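Local coordinates for uncharacterized protein (Thermus thermophilus HB8, PDB 6SCE) that is a CRISPR-associated DNA nuclease of Type III defence, switched on when it binds cyclic oligoadenylate, probably through its CARF domain, at residues Ala89-Arg101 and Leu379-Leu392. Residues are numbered along the deposited sequence; the frame is centred on the assembly and turned at random.
Sequences AKYWAVRFLGHWR and LNSGTTAMALGLYL. With nucleotides of chain B.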
loop_
_atom_site.group_PDB
_atom_site.type_symbol
_atom_site.label_atom_id
_atom_site.label_comp_id
_atom_site.label_asym_id
_atom_site.label_seq_id
_atom_site.Cartn_x
_atom_site.Cartn_y
_atom_site.Cartn_z
ATOM N N ALA A 89 -6.549 2.916 -11.698
ATOM C CA ALA A 89 -7.465 2.227 -10.820
ATOM C C ALA A 89 -8.188 1.046 -11.519
ATOM O O ALA A 89 -8.717 1.169 -12.645
ATOM C CB ALA A 89 -8.463 3.230 -10.248
ATOM N N LYS A 90 -8.267 -0.095 -10.839
ATOM C CA LYS A 90 -8.896 -1.262 -11.437
ATOM C C LYS A 90 -10.379 -1.024 -11.803
ATOM O O LYS A 90 -10.929 -1.677 -12.695
ATOM C CB LYS A 90 -8.734 -2.494 -10.521
ATOM C CG LYS A 90 -7.253 -2.832 -10.388
ATOM C CD LYS A 90 -6.904 -3.999 -9.487
ATOM C CE LYS A 90 -7.097 -3.749 -8.026
ATOM N NZ LYS A 90 -5.858 -3.467 -7.246
ATOM N N TYR A 91 -11.009 -0.091 -11.099
ATOM C CA TYR A 91 -12.342 0.355 -11.420
ATOM C C TYR A 91 -12.501 0.677 -12.905
ATOM O O TYR A 91 -13.470 0.274 -13.514
ATOM C CB TYR A 91 -12.674 1.574 -10.559
ATOM C CG TYR A 91 -13.948 2.285 -10.939
ATOM C CD1 TYR A 91 -15.202 1.856 -10.473
ATOM C CD2 TYR A 91 -13.905 3.410 -11.760
ATOM C CE1 TYR A 91 -16.373 2.529 -10.832
ATOM C CE2 TYR A 91 -15.055 4.074 -12.121
ATOM C CZ TYR A 91 -16.287 3.644 -11.651
ATOM O OH TYR A 91 -17.405 4.353 -12.055
ATOM N N TRP A 92 -11.567 1.439 -13.462
ATOM C CA TRP A 92 -11.629 1.840 -14.841
ATOM C C TRP A 92 -11.281 0.709 -15.781
ATOM O O TRP A 92 -11.826 0.654 -16.853
ATOM C CB TRP A 92 -10.771 3.084 -15.089
ATOM C CG TRP A 92 -11.465 4.303 -14.626
ATOM C CD1 TRP A 92 -11.201 5.074 -13.513
ATOM C CD2 TRP A 92 -12.620 4.857 -15.242
ATOM N NE1 TRP A 92 -12.133 6.098 -13.440
ATOM C CE2 TRP A 92 -13.003 5.982 -14.492
ATOM C CE3 TRP A 92 -13.353 4.515 -16.382
ATOM C CZ2 TRP A 92 -14.099 6.781 -14.857
ATOM C CZ3 TRP A 92 -14.440 5.307 -16.739
ATOM C CH2 TRP A 92 -14.797 6.421 -15.963
ATOM N N ALA A 93 -10.414 -0.214 -15.368
ATOM C CA ALA A 93 -10.196 -1.421 -16.151
ATOM C C ALA A 93 -11.513 -2.167 -16.324
ATOM O O ALA A 93 -11.858 -2.629 -17.426
ATOM C CB ALA A 93 -9.164 -2.312 -15.498
ATOM N N VAL A 94 -12.262 -2.279 -15.241
ATOM C CA VAL A 94 -13.524 -2.988 -15.321
ATOM C C VAL A 94 -14.497 -2.299 -16.292
ATOM O O VAL A 94 -15.124 -2.976 -17.125
ATOM C CB VAL A 94 -14.171 -3.131 -13.949
ATOM C CG1 VAL A 94 -15.606 -3.610 -14.077
ATOM C CG2 VAL A 94 -13.369 -4.093 -13.085
ATOM N N ARG A 95 -14.611 -0.988 -16.179
ATOM C CA ARG A 95 -15.520 -0.218 -17.052
ATOM C C ARG A 95 -15.091 -0.233 -18.522
ATOM O O ARG A 95 -15.921 -0.446 -19.417
ATOM C CB ARG A 95 -15.654 1.189 -16.555
ATOM C CG ARG A 95 -16.382 1.188 -15.199
ATOM C CD ARG A 95 -16.937 2.501 -14.809
ATOM N NE ARG A 95 -17.920 2.959 -15.791
ATOM C CZ ARG A 95 -18.347 4.203 -15.869
ATOM N NH1 ARG A 95 -17.929 5.108 -15.000
ATOM N NH2 ARG A 95 -19.199 4.544 -16.832
ATOM N N PHE A 96 -13.792 -0.070 -18.767
ATOM C CA PHE A 96 -13.270 -0.178 -20.125
ATOM C C PHE A 96 -13.446 -1.572 -20.684
ATOM O O PHE A 96 -13.757 -1.719 -21.861
ATOM C CB PHE A 96 -11.789 0.211 -20.188
ATOM C CG PHE A 96 -11.562 1.662 -20.410
ATOM C CD1 PHE A 96 -12.176 2.607 -19.596
ATOM C CD2 PHE A 96 -10.720 2.105 -21.422
ATOM C CE1 PHE A 96 -11.966 3.951 -19.788
ATOM C CE2 PHE A 96 -10.524 3.458 -21.621
ATOM C CZ PHE A 96 -11.124 4.383 -20.786
ATOM N N LEU A 97 -13.271 -2.608 -19.868
ATOM C CA LEU A 97 -13.426 -3.957 -20.393
ATOM C C LEU A 97 -14.869 -4.154 -20.874
ATOM O O LEU A 97 -15.085 -4.751 -21.937
ATOM C CB LEU A 97 -13.105 -5.011 -19.377
ATOM C CG LEU A 97 -13.311 -6.467 -19.790
ATOM C CD1 LEU A 97 -12.445 -6.843 -20.982
ATOM C CD2 LEU A 97 -13.030 -7.361 -18.606
ATOM N N GLY A 98 -15.840 -3.653 -20.105
ATOM C CA GLY A 98 -17.263 -3.761 -20.535
ATOM C C GLY A 98 -17.488 -3.144 -21.917
ATOM O O GLY A 98 -18.170 -3.713 -22.749
ATOM N N HIS A 99 -16.900 -1.981 -22.143
ATOM C CA HIS A 99 -17.108 -1.201 -23.343
ATOM C C HIS A 99 -16.332 -1.739 -24.547
ATOM O O HIS A 99 -16.861 -1.762 -25.668
ATOM C CB HIS A 99 -16.709 0.245 -23.063
ATOM C CG HIS A 99 -16.860 1.172 -24.235
ATOM N ND1 HIS A 99 -18.052 1.796 -24.559
ATOM C CD2 HIS A 99 -15.961 1.589 -25.158
ATOM C CE1 HIS A 99 -17.875 2.554 -25.623
ATOM N NE2 HIS A 99 -16.618 2.446 -26.010
ATOM N N TRP A 100 -15.094 -2.189 -24.318
ATOM C CA TRP A 100 -14.158 -2.468 -25.403
ATOM C C TRP A 100 -14.160 -3.903 -25.885
ATOM O O TRP A 100 -13.411 -4.248 -26.806
ATOM C CB TRP A 100 -12.726 -1.956 -25.056
ATOM C CG TRP A 100 -12.635 -0.478 -25.188
ATOM C CD1 TRP A 100 -12.553 0.429 -24.193
ATOM C CD2 TRP A 100 -12.685 0.257 -26.395
ATOM N NE1 TRP A 100 -12.517 1.687 -24.703
ATOM C CE2 TRP A 100 -12.616 1.603 -26.066
ATOM C CE3 TRP A 100 -12.792 -0.108 -27.740
ATOM C CZ2 TRP A 100 -12.641 2.610 -27.020
ATOM C CZ3 TRP A 100 -12.823 0.904 -28.691
ATOM C CH2 TRP A 100 -12.749 2.223 -28.332
ATOM N N ARG A 101 -15.009 -4.733 -25.318
ATOM C CA ARG A 101 -15.232 -6.060 -25.887
ATOM C C ARG A 101 -16.136 -5.877 -27.100
ATOM O O ARG A 101 -17.349 -6.075 -27.039
ATOM C CB ARG A 101 -15.825 -7.012 -24.858
ATOM C CG ARG A 101 -14.779 -7.484 -23.849
ATOM C CD ARG A 101 -15.324 -8.478 -22.818
ATOM N NE ARG A 101 -16.355 -7.873 -21.986
ATOM C CZ ARG A 101 -16.856 -8.431 -20.889
ATOM N NH1 ARG A 101 -16.420 -9.613 -20.480
ATOM N NH2 ARG A 101 -17.794 -7.804 -20.195
ATOM N N LEU A 379 -13.667 -4.912 -5.708
ATOM C CA LEU A 379 -12.750 -4.879 -6.845
ATOM C C LEU A 379 -11.473 -4.070 -6.616
ATOM O O LEU A 379 -10.754 -3.760 -7.559
ATOM C CB LEU A 379 -13.509 -4.383 -8.082
ATOM C CG LEU A 379 -14.678 -5.273 -8.515
ATOM C CD1 LEU A 379 -15.440 -4.672 -9.677
ATOM C CD2 LEU A 379 -14.203 -6.666 -8.907
ATOM N N ASN A 380 -11.168 -3.758 -5.356
ATOM C CA ASN A 380 -9.983 -3.006 -5.009
ATOM C C ASN A 380 -8.692 -3.762 -4.991
ATOM O O ASN A 380 -7.652 -3.156 -5.223
ATOM C CB ASN A 380 -10.079 -2.390 -3.625
ATOM C CG ASN A 380 -10.996 -1.181 -3.599
ATOM O OD1 ASN A 380 -12.178 -1.341 -3.382
ATOM N ND2 ASN A 380 -10.465 -0.005 -3.842
ATOM N N SER A 381 -8.755 -5.053 -4.693
ATOM C CA SER A 381 -7.552 -5.794 -4.313
ATOM C C SER A 381 -7.112 -6.792 -5.388
ATOM O O SER A 381 -7.828 -7.116 -6.338
ATOM C CB SER A 381 -7.774 -6.496 -2.978
ATOM O OG SER A 381 -8.273 -5.595 -1.995
ATOM N N GLY A 382 -5.899 -7.295 -5.175
ATOM C CA GLY A 382 -5.203 -8.071 -6.147
ATOM C C GLY A 382 -4.721 -7.207 -7.289
ATOM O O GLY A 382 -4.984 -5.993 -7.367
ATOM N N THR A 383 -4.047 -7.861 -8.216
ATOM C CA THR A 383 -3.595 -7.256 -9.451
ATOM C C THR A 383 -4.792 -6.997 -10.355
ATOM O O THR A 383 -5.889 -7.475 -10.094
ATOM C CB THR A 383 -2.637 -8.205 -10.182
ATOM O OG1 THR A 383 -3.368 -9.381 -10.531
ATOM C CG2 THR A 383 -1.439 -8.535 -9.300
ATOM N N THR A 384 -4.607 -6.258 -11.437
ATOM C CA THR A 384 -5.718 -6.016 -12.366
ATOM C C THR A 384 -6.247 -7.320 -12.964
ATOM O O THR A 384 -7.460 -7.512 -13.068
ATOM C CB THR A 384 -5.348 -4.997 -13.463
ATOM O OG1 THR A 384 -4.858 -3.806 -12.834
ATOM C CG2 THR A 384 -6.511 -4.650 -14.289
ATOM N N ALA A 385 -5.336 -8.250 -13.267
ATOM C CA ALA A 385 -5.718 -9.577 -13.705
ATOM C C ALA A 385 -6.649 -10.255 -12.730
ATOM O O ALA A 385 -7.683 -10.777 -13.163
ATOM C CB ALA A 385 -4.486 -10.446 -13.966
HETATM N N MSE A 386 -6.320 -10.212 -11.444
HETATM C CA MSE A 386 -7.108 -10.895 -10.427
HETATM C C MSE A 386 -8.465 -10.263 -10.243
HETATM O O MSE A 386 -9.489 -10.940 -10.152
HETATM C CB MSE A 386 -6.340 -10.960 -9.136
HETATM C CG MSE A 386 -5.064 -11.809 -9.193
HETATM SE SE MSE A 386 -3.824 -11.489 -7.747
HETATM C CE MSE A 386 -4.938 -11.903 -6.222
ATOM N N ALA A 387 -8.483 -8.937 -10.203
ATOM C CA ALA A 387 -9.726 -8.197 -10.051
ATOM C C ALA A 387 -10.657 -8.332 -11.253
ATOM O O ALA A 387 -11.883 -8.443 -11.089
ATOM C CB ALA A 387 -9.415 -6.746 -9.766
ATOM N N LEU A 388 -10.107 -8.292 -12.463
ATOM C CA LEU A 388 -10.906 -8.580 -13.654
ATOM C C LEU A 388 -11.466 -10.007 -13.626
ATOM O O LEU A 388 -12.598 -10.236 -14.044
ATOM C CB LEU A 388 -10.125 -8.336 -14.920
ATOM C CG LEU A 388 -9.839 -6.869 -15.228
ATOM C CD1 LEU A 388 -9.068 -6.737 -16.526
ATOM C CD2 LEU A 388 -11.120 -6.089 -15.304
ATOM N N GLY A 389 -10.691 -10.951 -13.113
ATOM C CA GLY A 389 -11.167 -12.316 -12.941
ATOM C C GLY A 389 -12.370 -12.413 -12.057
ATOM O O GLY A 389 -13.340 -13.152 -12.328
ATOM N N LEU A 390 -12.325 -11.637 -10.982
ATOM C CA LEU A 390 -13.446 -11.600 -10.080
ATOM C C LEU A 390 -14.633 -10.969 -10.782
ATOM O O LEU A 390 -15.732 -11.470 -10.682
ATOM C CB LEU A 390 -13.094 -10.841 -8.794
ATOM C CG LEU A 390 -14.252 -10.431 -7.866
ATOM C CD1 LEU A 390 -15.150 -11.584 -7.528
ATOM C CD2 LEU A 390 -13.664 -9.899 -6.575
ATOM N N TYR A 391 -14.425 -9.860 -11.478
ATOM C CA TYR A 391 -15.523 -9.217 -12.183
ATOM C C TYR A 391 -16.168 -10.185 -13.195
ATOM O O TYR A 391 -17.383 -10.223 -13.323
ATOM C CB TYR A 391 -15.028 -7.967 -12.912
ATOM C CG TYR A 391 -16.022 -7.453 -13.910
ATOM C CD1 TYR A 391 -17.184 -6.827 -13.497
ATOM C CD2 TYR A 391 -15.781 -7.565 -15.271
ATOM C CE1 TYR A 391 -18.111 -6.348 -14.422
ATOM C CE2 TYR A 391 -16.697 -7.091 -16.200
ATOM C CZ TYR A 391 -17.856 -6.484 -15.772
ATOM O OH TYR A 391 -18.749 -6.003 -16.728
ATOM N N LEU A 392 -15.352 -10.987 -13.867
ATOM C CA LEU A 392 -15.849 -11.893 -14.913
ATOM C C LEU A 392 -16.608 -13.092 -14.338
ATOM O O LEU A 392 -17.358 -13.761 -15.068
ATOM C CB LEU A 392 -14.694 -12.353 -15.820
ATOM C CG LEU A 392 -14.155 -11.246 -16.732
ATOM C CD1 LEU A 392 -12.849 -11.639 -17.371
ATOM C CD2 LEU A 392 -15.158 -10.841 -17.805
ATOM P P A B 3 -2.147 -3.403 -10.842
ATOM O OP1 A B 3 -2.473 -4.433 -11.911
ATOM O OP2 A B 3 -2.974 -2.151 -10.953
ATOM O "O5'" A B 3 -2.324 -4.069 -9.414
ATOM C "C5'" A B 3 -1.827 -3.483 -8.203
ATOM C "C4'" A B 3 -2.307 -4.353 -7.065
ATOM O "O4'" A B 3 -1.701 -5.677 -7.172
ATOM C "C3'" A B 3 -1.984 -3.847 -5.664
ATOM O "O3'" A B 3 -3.186 -3.905 -4.923
ATOM C "C2'" A B 3 -0.937 -4.855 -5.163
ATOM O "O2'" A B 3 -0.917 -5.014 -3.762
ATOM C "C1'" A B 3 -1.395 -6.122 -5.876
ATOM N N9 A B 3 -0.367 -7.130 -5.997
ATOM C C8 A B 3 0.914 -6.940 -6.457
ATOM N N7 A B 3 1.606 -8.061 -6.486
ATOM C C5 A B 3 0.715 -9.032 -6.060
ATOM C C6 A B 3 0.849 -10.424 -5.893
ATOM N N6 A B 3 1.965 -11.084 -6.191
ATOM N N1 A B 3 -0.246 -11.100 -5.472
ATOM C C2 A B 3 -1.372 -10.423 -5.218
ATOM N N3 A B 3 -1.616 -9.111 -5.331
ATOM C C4 A B 3 -0.511 -8.471 -5.762
ATOM P P A B 1 -5.638 0.276 -7.659
ATOM O OP1 A B 1 -7.035 0.049 -8.148
ATOM O OP2 A B 1 -4.786 -0.953 -7.418
ATOM O "O5'" A B 1 -4.942 1.246 -8.718
ATOM C "C5'" A B 1 -3.526 1.287 -8.875
ATOM C "C4'" A B 1 -3.148 2.668 -9.357
ATOM O "O4'" A B 1 -3.293 3.613 -8.264
ATOM C "C3'" A B 1 -1.699 2.766 -9.847
ATOM O "O3'" A B 1 -1.711 2.704 -11.278
ATOM C "C2'" A B 1 -1.238 4.116 -9.277
ATOM O "O2'" A B 1 -1.535 5.176 -10.160
ATOM C "C1'" A B 1 -2.053 4.229 -7.996
ATOM N N9 A B 1 -1.460 3.571 -6.830
ATOM C C8 A B 1 -2.106 2.746 -5.953
ATOM N N7 A B 1 -1.317 2.318 -5.001
ATOM C C5 A B 1 -0.093 2.913 -5.257
ATOM C C6 A B 1 1.150 2.847 -4.598
ATOM N N6 A B 1 1.361 2.111 -3.510
ATOM N N1 A B 1 2.173 3.570 -5.116
ATOM C C2 A B 1 1.942 4.293 -6.222
ATOM N N3 A B 1 0.820 4.415 -6.931
ATOM C C4 A B 1 -0.171 3.689 -6.389
ATOM P P A B 4 -3.528 -2.870 -3.744
ATOM O OP1 A B 4 -2.465 -1.830 -3.648
ATOM O OP2 A B 4 -3.944 -3.615 -2.504
ATOM O "O5'" A B 4 -4.808 -2.206 -4.434
ATOM C "C5'" A B 4 -5.627 -1.342 -3.633
ATOM C "C4'" A B 4 -6.308 -0.355 -4.551
ATOM O "O4'" A B 4 -7.385 0.314 -3.834
ATOM C "C3'" A B 4 -5.377 0.743 -5.048
ATOM O "O3'" A B 4 -5.658 1.214 -6.362
ATOM C "C2'" A B 4 -5.680 1.860 -4.046
ATOM O "O2'" A B 4 -5.278 3.130 -4.507
ATOM C "C1'" A B 4 -7.185 1.703 -3.938
ATOM N N9 A B 4 -7.796 2.383 -2.805
ATOM C C8 A B 4 -8.874 3.227 -2.896
ATOM N N7 A B 4 -9.202 3.758 -1.747
ATOM C C5 A B 4 -8.263 3.266 -0.845
ATOM C C6 A B 4 -8.068 3.468 0.537
ATOM N N6 A B 4 -8.813 4.280 1.294
ATOM N N1 A B 4 -7.015 2.833 1.115
ATOM C C2 A B 4 -6.246 2.045 0.352
ATOM N N3 A B 4 -6.348 1.761 -0.950
ATOM C C4 A B 4 -7.387 2.407 -1.497
HETATM O O HOH W 1 -17.836 -3.666 -17.395
#
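Lys90, in the first turn of helix 90-100, reaches over the start of helix 384-392 into the loop 380-383 and the backbone of the bound oligoadenylate. Its CB passes the carbonyl O of Leu379, its CG lies beside Thr384 OG1, and CD rests on Ala387 CB at 3.7 Å. CE runs closest to Asn380 O (2.9 Å) and also nears Gly382 O. Bends at chi3 and chi4 (-102°) then turn NZ in among three acceptors. Lys90 NZ donates at 2.7 Å to each: Gly382 O, almost in line with its C=O bond, Asn380 O, from above the carbonyl plane, and OP2 of A1 of chain B. The phosphate bond probably favours the charged ammonium, while the backbone N of Lys90 holds OP1 of the same nucleotide. Replacing Lys90 by alanine is likely to leave Asn380 O, Gly382 O and OP2 without their common donor, though the backbone N would still hold OP1.

Thr384 grips the phosphate of A3 of chain B: its backbone N and OG1 both donate to OP1, OG1 at 2.6 Å, while its CG2 turns back onto Ala93. Further along, the contact is apolar. A chi1 of 168° turns the CG1 branch of Val94 away from its own backbone N to 3.7 Å from the Tyr391 ring centroid, a CH-pi contact over the face, while CG2 packs against Leu388 CD2. Leu97 CD2 continues the row between Leu388 and Leu392. A water joins Tyr391 OH to Val94 O.

The helix axes cross at -51°, 9.9 Å apart. Each helix follows a parallel strand, 81-84 and 375-378, of two similarly ordered sheets, consistent with paired CARF-like halves enclosing the ligand. Strands 105-111 and 120-125 cover Leu388, and helix 354-370 also touches it through Leu354.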